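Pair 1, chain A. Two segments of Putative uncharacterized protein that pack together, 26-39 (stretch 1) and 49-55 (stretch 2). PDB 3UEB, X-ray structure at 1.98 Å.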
# COMPACT_ATOMS: atom_id res chain seq x y z
N ILE A 26 -0.92 10.27 4.67
CA ILE A 26 -0.24 10.74 3.47
C ILE A 26 0.39 9.57 2.72
O ILE A 26 0.36 9.53 1.49
CB ILE A 26 0.86 11.78 3.82
CG1 ILE A 26 0.20 13.05 4.36
CG2 ILE A 26 1.69 12.09 2.57
CD1 ILE A 26 -0.74 13.73 3.38
N GLY A 27 0.95 8.63 3.46
CA GLY A 27 1.55 7.46 2.84
C GLY A 27 0.49 6.76 2.02
O GLY A 27 0.74 6.33 0.89
N GLU A 28 -0.71 6.63 2.59
CA GLU A 28 -1.82 5.98 1.91
C GLU A 28 -2.26 6.80 0.70
O GLU A 28 -2.53 6.26 -0.37
CB GLU A 28 -3.00 5.79 2.87
CG GLU A 28 -2.76 4.76 3.96
CD GLU A 28 -3.91 4.69 4.96
OE1 GLU A 28 -3.86 3.83 5.86
OE2 GLU A 28 -4.85 5.49 4.85
N LEU A 29 -2.35 8.12 0.87
CA LEU A 29 -2.76 9.00 -0.22
C LEU A 29 -1.80 8.86 -1.40
O LEU A 29 -2.21 8.76 -2.56
CB LEU A 29 -2.81 10.45 0.26
CG LEU A 29 -3.24 11.51 -0.77
CD1 LEU A 29 -4.62 11.15 -1.34
CD2 LEU A 29 -3.28 12.89 -0.10
N ALA A 30 -0.51 8.85 -1.09
CA ALA A 30 0.54 8.74 -2.09
C ALA A 30 0.45 7.42 -2.86
O ALA A 30 0.33 7.42 -4.08
CB ALA A 30 1.91 8.85 -1.42
N GLN A 31 0.52 6.32 -2.12
CA GLN A 31 0.47 4.98 -2.71
C GLN A 31 -0.76 4.75 -3.58
O GLN A 31 -0.66 4.23 -4.69
CB GLN A 31 0.50 3.92 -1.61
CG GLN A 31 0.39 2.50 -2.15
CD GLN A 31 -0.32 1.57 -1.18
OE1 GLN A 31 -1.32 1.95 -0.57
NE2 GLN A 31 0.18 0.35 -1.06
N GLU A 32 -1.92 5.13 -3.06
CA GLU A 32 -3.17 4.94 -3.77
C GLU A 32 -3.33 5.89 -4.96
O GLU A 32 -4.00 5.56 -5.93
CB GLU A 32 -4.33 5.05 -2.78
CG GLU A 32 -4.15 4.05 -1.63
CD GLU A 32 -5.22 4.13 -0.56
OE1 GLU A 32 -6.00 5.11 -0.56
OE2 GLU A 32 -5.26 3.21 0.30
N THR A 33 -2.71 7.06 -4.89
CA THR A 33 -2.77 7.98 -6.02
C THR A 33 -2.03 7.28 -7.16
O THR A 33 -2.45 7.32 -8.31
CB THR A 33 -2.07 9.33 -5.70
OG1 THR A 33 -2.82 10.03 -4.70
CG2 THR A 33 -1.96 10.19 -6.96
N ILE A 34 -0.92 6.63 -6.83
CA ILE A 34 -0.12 5.93 -7.82
C ILE A 34 -0.86 4.72 -8.39
O ILE A 34 -0.80 4.48 -9.60
CB ILE A 34 1.23 5.49 -7.21
CG1 ILE A 34 2.05 6.74 -6.85
CG2 ILE A 34 1.99 4.60 -8.19
CD1 ILE A 34 3.37 6.45 -6.14
N ILE A 35 -1.55 3.97 -7.54
CA ILE A 35 -2.31 2.80 -7.99
C ILE A 35 -3.44 3.25 -8.91
O ILE A 35 -3.65 2.69 -9.98
CB ILE A 35 -2.93 2.03 -6.79
CG1 ILE A 35 -1.83 1.51 -5.88
CG2 ILE A 35 -3.78 0.86 -7.29
CD1 ILE A 35 -2.34 0.98 -4.55
N ASP A 36 -4.17 4.27 -8.47
CA ASP A 36 -5.26 4.80 -9.27
C ASP A 36 -4.75 5.22 -10.64
O ASP A 36 -5.34 4.87 -11.66
CB ASP A 36 -5.91 6.01 -8.58
CG ASP A 36 -6.74 5.62 -7.37
OD1 ASP A 36 -6.95 4.40 -7.17
OD2 ASP A 36 -7.18 6.53 -6.64
N TYR A 37 -3.65 5.95 -10.66
CA TYR A 37 -3.09 6.43 -11.91
C TYR A 37 -2.78 5.30 -12.88
O TYR A 37 -3.10 5.39 -14.05
CB TYR A 37 -1.82 7.23 -11.68
CG TYR A 37 -1.52 8.17 -12.81
CD1 TYR A 37 -2.04 9.46 -12.82
CD2 TYR A 37 -0.74 7.76 -13.89
CE1 TYR A 37 -1.79 10.33 -13.88
CE2 TYR A 37 -0.49 8.62 -14.96
CZ TYR A 37 -1.02 9.90 -14.94
OH TYR A 37 -0.78 10.76 -15.99
N VAL A 38 -2.15 4.24 -12.39
CA VAL A 38 -1.82 3.12 -13.26
C VAL A 38 -3.06 2.47 -13.87
O VAL A 38 -3.09 2.23 -15.08
CB VAL A 38 -1.01 2.05 -12.50
CG1 VAL A 38 -0.86 0.82 -13.36
CG2 VAL A 38 0.36 2.61 -12.15
N PHE A 39 -4.08 2.21 -13.06
CA PHE A 39 -5.29 1.58 -13.57
C PHE A 39 -6.21 2.50 -14.37
O PHE A 39 -7.11 2.02 -15.06
CB PHE A 39 -6.09 0.94 -12.42
CG PHE A 39 -5.52 -0.37 -11.95
CD1 PHE A 39 -4.79 -0.44 -10.77
CD2 PHE A 39 -5.70 -1.53 -12.71
CE1 PHE A 39 -4.24 -1.66 -10.35
CE2 PHE A 39 -5.15 -2.75 -12.29
CZ PHE A 39 -4.42 -2.82 -11.11
N ASP A 49 1.53 -7.00 -13.61
CA ASP A 49 1.90 -7.02 -12.21
C ASP A 49 2.24 -5.64 -11.71
O ASP A 49 3.10 -4.96 -12.28
CB ASP A 49 3.11 -7.92 -11.99
CG ASP A 49 3.44 -8.12 -10.51
OD1 ASP A 49 2.67 -8.81 -9.82
OD2 ASP A 49 4.47 -7.57 -10.04
N ILE A 50 1.54 -5.21 -10.67
CA ILE A 50 1.80 -3.91 -10.08
C ILE A 50 2.01 -4.08 -8.57
O ILE A 50 1.29 -4.84 -7.91
CB ILE A 50 0.66 -2.91 -10.35
CG1 ILE A 50 0.98 -1.57 -9.68
CG2 ILE A 50 -0.68 -3.46 -9.87
CD1 ILE A 50 -0.12 -0.52 -9.83
N GLU A 51 3.02 -3.40 -8.05
CA GLU A 51 3.32 -3.46 -6.63
C GLU A 51 3.72 -2.08 -6.13
O GLU A 51 4.67 -1.48 -6.62
CB GLU A 51 4.46 -4.44 -6.36
CG GLU A 51 4.25 -5.79 -7.02
CD GLU A 51 5.39 -6.74 -6.77
OE1 GLU A 51 5.41 -7.81 -7.42
OE2 GLU A 51 6.26 -6.43 -5.91
N VAL A 52 2.97 -1.59 -5.16
CA VAL A 52 3.24 -0.29 -4.59
C VAL A 52 3.38 -0.43 -3.08
O VAL A 52 2.46 -0.88 -2.38
CB VAL A 52 2.12 0.70 -4.93
CG1 VAL A 52 2.53 2.10 -4.52
CG2 VAL A 52 1.85 0.65 -6.45
N THR A 53 4.55 -0.05 -2.59
CA THR A 53 4.88 -0.16 -1.18
C THR A 53 4.96 1.18 -0.48
O THR A 53 5.46 2.15 -1.05
CB THR A 53 6.26 -0.82 -1.02
OG1 THR A 53 6.28 -2.07 -1.71
CG2 THR A 53 6.58 -1.05 0.46
N MET A 54 4.46 1.24 0.74
CA MET A 54 4.58 2.46 1.54
C MET A 54 5.32 2.01 2.80
O MET A 54 4.98 0.98 3.40
CB MET A 54 3.22 3.07 1.90
CG MET A 54 2.49 2.46 3.10
SD MET A 54 1.07 3.45 3.58
CE MET A 54 -0.07 2.92 2.33
N ARG A 55 6.34 2.77 3.17
CA ARG A 55 7.12 2.47 4.36
C ARG A 55 7.15 3.70 5.27
O ARG A 55 7.61 4.76 4.86
CB ARG A 55 8.55 2.09 3.97
CG ARG A 55 9.47 1.86 5.16
CD ARG A 55 10.94 1.73 4.75
NE ARG A 55 11.81 1.49 5.90
CZ ARG A 55 13.14 1.52 5.86
NH1 ARG A 55 13.85 1.28 6.97
NH2 ARG A 55 13.77 1.79 4.72

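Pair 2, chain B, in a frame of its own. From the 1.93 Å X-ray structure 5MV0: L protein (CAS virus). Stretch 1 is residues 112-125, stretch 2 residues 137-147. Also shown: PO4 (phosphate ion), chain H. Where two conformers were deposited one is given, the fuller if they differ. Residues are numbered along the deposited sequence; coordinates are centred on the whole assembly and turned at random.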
# COMPACT_ATOMS: atom_id res chain seq x y z
N ASP B 112 24.84 -18.81 12.10
CA ASP B 112 24.90 -17.65 11.21
C ASP B 112 24.35 -16.40 11.88
O ASP B 112 24.88 -15.30 11.67
CB ASP B 112 24.13 -17.95 9.92
CG ASP B 112 24.90 -18.84 8.98
OD1 ASP B 112 26.15 -18.79 9.01
OD2 ASP B 112 24.27 -19.62 8.24
N GLN B 113 23.30 -16.55 12.70
CA GLN B 113 22.82 -15.42 13.48
C GLN B 113 23.94 -14.84 14.35
O GLN B 113 24.09 -13.61 14.44
CB GLN B 113 21.64 -15.84 14.36
CG GLN B 113 20.36 -16.13 13.59
CD GLN B 113 19.31 -16.85 14.41
OE1 GLN B 113 19.32 -16.82 15.64
NE2 GLN B 113 18.40 -17.53 13.72
N LYS B 114 24.74 -15.70 14.98
CA LYS B 114 25.78 -15.22 15.88
C LYS B 114 26.85 -14.45 15.11
O LYS B 114 27.29 -13.38 15.56
CB LYS B 114 26.42 -16.38 16.65
CG LYS B 114 25.45 -17.10 17.58
CD LYS B 114 26.09 -17.46 18.91
CE LYS B 114 25.30 -18.54 19.64
NZ LYS B 114 23.84 -18.20 19.74
N ARG B 115 27.28 -14.98 13.97
CA ARG B 115 28.31 -14.32 13.18
C ARG B 115 27.80 -13.01 12.60
O ARG B 115 28.53 -12.02 12.55
CB ARG B 115 28.79 -15.25 12.06
CG ARG B 115 29.29 -16.60 12.54
CD ARG B 115 30.37 -17.15 11.62
NE ARG B 115 29.95 -17.11 10.23
CZ ARG B 115 29.09 -17.96 9.68
NH1 ARG B 115 28.54 -18.93 10.41
NH2 ARG B 115 28.78 -17.84 8.39
N LYS B 116 26.54 -13.00 12.15
CA LYS B 116 25.95 -11.75 11.68
C LYS B 116 25.92 -10.71 12.78
O LYS B 116 26.34 -9.56 12.58
CB LYS B 116 24.53 -12.01 11.14
CG LYS B 116 23.80 -10.74 10.73
CD LYS B 116 24.63 -9.88 9.76
CE LYS B 116 23.78 -8.73 9.21
NZ LYS B 116 24.55 -7.76 8.37
N ILE B 117 25.44 -11.09 13.97
CA ILE B 117 25.40 -10.15 15.09
C ILE B 117 26.80 -9.63 15.39
O ILE B 117 26.99 -8.43 15.64
CB ILE B 117 24.76 -10.82 16.32
CG1 ILE B 117 23.26 -11.07 16.09
CG2 ILE B 117 24.97 -9.95 17.56
CD1 ILE B 117 22.66 -12.10 17.05
N THR B 118 27.79 -10.51 15.37
CA THR B 118 29.16 -10.08 15.64
C THR B 118 29.65 -9.10 14.59
O THR B 118 30.22 -8.05 14.91
CB THR B 118 30.09 -11.29 15.71
OG1 THR B 118 29.67 -12.16 16.77
CG2 THR B 118 31.52 -10.86 15.96
N SER B 119 29.44 -9.42 13.31
CA SER B 119 29.88 -8.52 12.25
C SER B 119 29.19 -7.17 12.36
O SER B 119 29.81 -6.13 12.13
CB SER B 119 29.60 -9.14 10.88
OG SER B 119 28.21 -9.20 10.66
N ASP B 120 27.90 -7.15 12.71
CA ASP B 120 27.17 -5.89 12.79
C ASP B 120 27.64 -5.04 13.97
O ASP B 120 27.83 -3.83 13.85
CB ASP B 120 25.67 -6.14 12.89
CG ASP B 120 25.02 -6.40 11.54
OD1 ASP B 120 25.73 -6.34 10.49
OD2 ASP B 120 23.79 -6.62 11.52
N LYS B 121 27.81 -5.66 15.14
CA LYS B 121 28.24 -4.89 16.30
C LYS B 121 29.66 -4.38 16.13
O LYS B 121 30.00 -3.31 16.63
CB LYS B 121 28.11 -5.72 17.58
CG LYS B 121 28.03 -4.84 18.82
CD LYS B 121 27.54 -5.60 20.04
CE LYS B 121 27.29 -4.63 21.20
NZ LYS B 121 28.45 -3.73 21.43
N LEU B 122 30.51 -5.12 15.41
CA LEU B 122 31.90 -4.70 15.26
C LEU B 122 32.04 -3.42 14.44
O LEU B 122 33.06 -2.73 14.56
CB LEU B 122 32.72 -5.81 14.62
CG LEU B 122 33.21 -6.92 15.57
CD1 LEU B 122 33.86 -8.04 14.78
CD2 LEU B 122 34.17 -6.36 16.62
N LYS B 123 31.04 -3.08 13.61
CA LYS B 123 31.11 -1.83 12.86
C LYS B 123 31.28 -0.63 13.78
O LYS B 123 31.88 0.37 13.39
CB LYS B 123 29.84 -1.62 12.02
CG LYS B 123 29.49 -2.72 11.04
CD LYS B 123 28.37 -2.23 10.08
CE LYS B 123 27.11 -1.85 10.84
NZ LYS B 123 25.99 -1.52 9.89
N TYR B 124 30.74 -0.73 15.00
CA TYR B 124 30.58 0.40 15.90
C TYR B 124 31.76 0.58 16.87
O TYR B 124 31.63 1.35 17.83
CB TYR B 124 29.28 0.25 16.68
CG TYR B 124 28.04 0.42 15.82
CD1 TYR B 124 27.45 1.66 15.65
CD2 TYR B 124 27.45 -0.67 15.18
CE1 TYR B 124 26.33 1.83 14.87
CE2 TYR B 124 26.33 -0.52 14.38
CZ TYR B 124 25.77 0.73 14.24
OH TYR B 124 24.64 0.92 13.45
N SER B 125 32.88 -0.08 16.64
CA SER B 125 34.02 0.01 17.55
C SER B 125 34.40 1.45 17.84
O SER B 125 34.60 2.26 16.93
CB SER B 125 35.22 -0.74 16.97
OG SER B 125 34.96 -2.13 16.90
N LEU B 137 24.23 8.31 26.44
CA LEU B 137 24.14 6.87 26.26
C LEU B 137 24.05 6.55 24.77
O LEU B 137 23.41 7.28 24.00
CB LEU B 137 22.92 6.30 27.00
CG LEU B 137 23.13 5.67 28.39
CD1 LEU B 137 24.08 6.48 29.25
CD2 LEU B 137 21.79 5.48 29.10
N PHE B 138 24.70 5.48 24.36
CA PHE B 138 24.69 5.02 22.98
C PHE B 138 24.39 3.53 23.02
O PHE B 138 25.27 2.72 23.32
CB PHE B 138 26.01 5.32 22.28
CG PHE B 138 26.02 4.97 20.82
CD1 PHE B 138 25.33 5.74 19.89
CD2 PHE B 138 26.72 3.86 20.37
CE1 PHE B 138 25.34 5.41 18.55
CE2 PHE B 138 26.74 3.53 19.02
CZ PHE B 138 26.04 4.31 18.11
N ASN B 139 23.15 3.16 22.74
CA ASN B 139 22.70 1.78 22.85
C ASN B 139 22.59 1.17 21.46
O ASN B 139 21.77 1.59 20.64
CB ASN B 139 21.38 1.71 23.62
CG ASN B 139 21.51 2.21 25.05
OD1 ASN B 139 22.62 2.26 25.61
ND2 ASN B 139 20.39 2.58 25.66
N ILE B 140 23.43 0.17 21.21
CA ILE B 140 23.47 -0.53 19.93
C ILE B 140 22.64 -1.79 20.08
O ILE B 140 23.02 -2.71 20.81
CB ILE B 140 24.90 -0.87 19.50
CG1 ILE B 140 25.76 0.39 19.46
CG2 ILE B 140 24.91 -1.60 18.15
CD1 ILE B 140 27.25 0.10 19.60
N ILE B 141 21.50 -1.85 19.40
CA ILE B 141 20.64 -3.02 19.42
C ILE B 141 20.86 -3.79 18.13
O ILE B 141 20.69 -3.25 17.03
CB ILE B 141 19.16 -2.63 19.61
CG1 ILE B 141 19.02 -1.80 20.89
CG2 ILE B 141 18.27 -3.88 19.68
CD1 ILE B 141 17.61 -1.31 21.19
N VAL B 142 21.26 -5.05 18.25
CA VAL B 142 21.58 -5.90 17.11
C VAL B 142 20.70 -7.14 17.21
O VAL B 142 20.79 -7.89 18.19
CB VAL B 142 23.07 -6.27 17.07
CG1 VAL B 142 23.40 -7.12 15.85
CG2 VAL B 142 23.91 -5.00 17.09
N ILE B 143 19.84 -7.33 16.22
CA ILE B 143 18.87 -8.42 16.20
C ILE B 143 19.08 -9.24 14.93
O ILE B 143 19.10 -8.68 13.83
CB ILE B 143 17.43 -7.88 16.25
CG1 ILE B 143 17.13 -7.24 17.60
CG2 ILE B 143 16.39 -8.97 15.93
CD1 ILE B 143 15.82 -6.44 17.57
N SER B 144 19.24 -10.55 15.09
CA SER B 144 19.29 -11.45 13.94
C SER B 144 18.42 -12.66 14.24
O SER B 144 18.71 -13.43 15.16
CB SER B 144 20.72 -11.88 13.63
OG SER B 144 20.77 -12.59 12.40
N GLU B 145 17.36 -12.84 13.45
CA GLU B 145 16.31 -13.80 13.77
C GLU B 145 16.08 -14.75 12.61
O GLU B 145 16.44 -14.48 11.46
CB GLU B 145 15.02 -13.06 14.15
CG GLU B 145 15.17 -12.47 15.53
CD GLU B 145 14.07 -11.53 15.92
OE1 GLU B 145 13.20 -11.22 15.08
OE2 GLU B 145 14.10 -11.09 17.09
N THR B 146 15.50 -15.90 12.91
CA THR B 146 15.27 -16.93 11.92
C THR B 146 14.37 -16.55 10.79
O THR B 146 14.60 -16.91 9.71
CB THR B 146 14.70 -18.24 12.51
OG1 THR B 146 15.43 -18.59 13.66
CG2 THR B 146 14.90 -19.27 11.62
N LYS B 147 13.33 -15.82 11.11
CA LYS B 147 12.32 -15.39 10.17
C LYS B 147 12.09 -13.90 10.32
O LYS B 147 12.30 -13.34 11.40
CB LYS B 147 10.98 -16.12 10.40
CG LYS B 147 10.99 -17.60 10.00
CD LYS B 147 9.65 -18.25 10.29
CE LYS B 147 9.74 -19.77 10.30
NZ LYS B 147 10.00 -20.37 8.97
P PO4 H . 28.95 -10.35 7.05
O1 PO4 H . 28.63 -10.91 5.68
O2 PO4 H . 29.74 -11.38 7.81
O3 PO4 H . 29.78 -9.10 6.93
O4 PO4 H . 27.68 -10.03 7.79
O HOH W 1 21.70 -8.21 12.49

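The sharpest difference lies where helix and strand come closest in backbone register, at the matched positions A:Gly27/B:Gln113 and A:Met54/B:Ser144, because the two pairs place the bulk on opposite partners. In pair 1 the helix has no side chain at A:Gly27 and the strand supplies the long A:Met54, whose SD lies 3.7 Å from A:Gly27 C; an ideal CB on the glycine would sit only 3.3 Å from that sulfur, a tight fit. In pair 2 the helix supplies the long B:Gln113 and the strand the small B:Ser144, with B:Gln113 CG 3.8 Å from B:Ser144 OG. The CA atoms are 6.0 Å apart in pair 1 (A:Gly27 CA to A:Met54 CA) and 5.3 Å in pair 2 (B:Gln113 CA to B:Ser144 CA).

The frame beneath is shared. A helix packs on a nearly antiparallel strand, at 169° with a closest axial approach of 8.4 Å in pair 1 and at 157° with 8.1 Å in pair 2; fourteen central residues superpose with an RMSD of 0.7 Å. Strand side chains alternate, so A:Ile50, A:Val52 and A:Met54 match B:Ile140, B:Val142 and B:Ser144 in pointing toward the helix, while A:Glu51 and A:Thr53, like B:Ile141 and B:Ile143, point away.

The matched valines, both with chi1 t, anchor the middle, but their helix neighbours differ. A:Gln31 reaches across to the strand backbone, its NE2 donating to A:Val52 O at 2.9 Å and 165°, while its CG packs 3.2 Å from A:Val52 CG1. Its counterpart B:Ile117 fills nearly the same volume with hydrocarbon alone: CG2 lies 3.7 Å from B:Val142 CG1, and CG1 lies 3.6 Å from B:Ser144 CB. Within pair 2, B:Gln113 NE2 makes a weak hydrogen bond to B:Thr146 OG1 at 3.2 Å and 133°.

One turn on, A:Ile34 and B:Asp120 both point toward the strand. A:Ile34 CG2 makes a loose apolar contact with A:Val52 CG2 at 4.3 Å. B:Asp120 offers its CB to B:Val142 CG1 at 3.9 Å, and its OD1 forms a salt bridge with B:Lys116 NZ at 2.8 Å. Water 1 lies between helix and strand, within hydrogen-bonding distance of both, its O 2.8 Å from B:Asp120 OD2 and 3.0 Å from B:Ile143 O.

At the matched isoleucines, A:Val38 and B:Tyr124 share a position. A:Val38 CB lies 3.8 Å from A:Ile50 CD1, and A:Phe39 adds a contact from CZ to A:Ile50 CG2 at 4.0 Å. B:Tyr124 is larger and brings a ring to B:Ile140: its CB is 3.6 Å from B:Ile140 CD1, and B:Ile140 CG2 sits over its ring face in a CH-pi contact, 4.3 Å from the centroid. B:Tyr124 CD1 also approaches the edge of the B:Phe138 ring, 3.9 Å from B:Phe138 CZ. The contact buries 471 Å² in pair 1 and 566 Å² in pair 2.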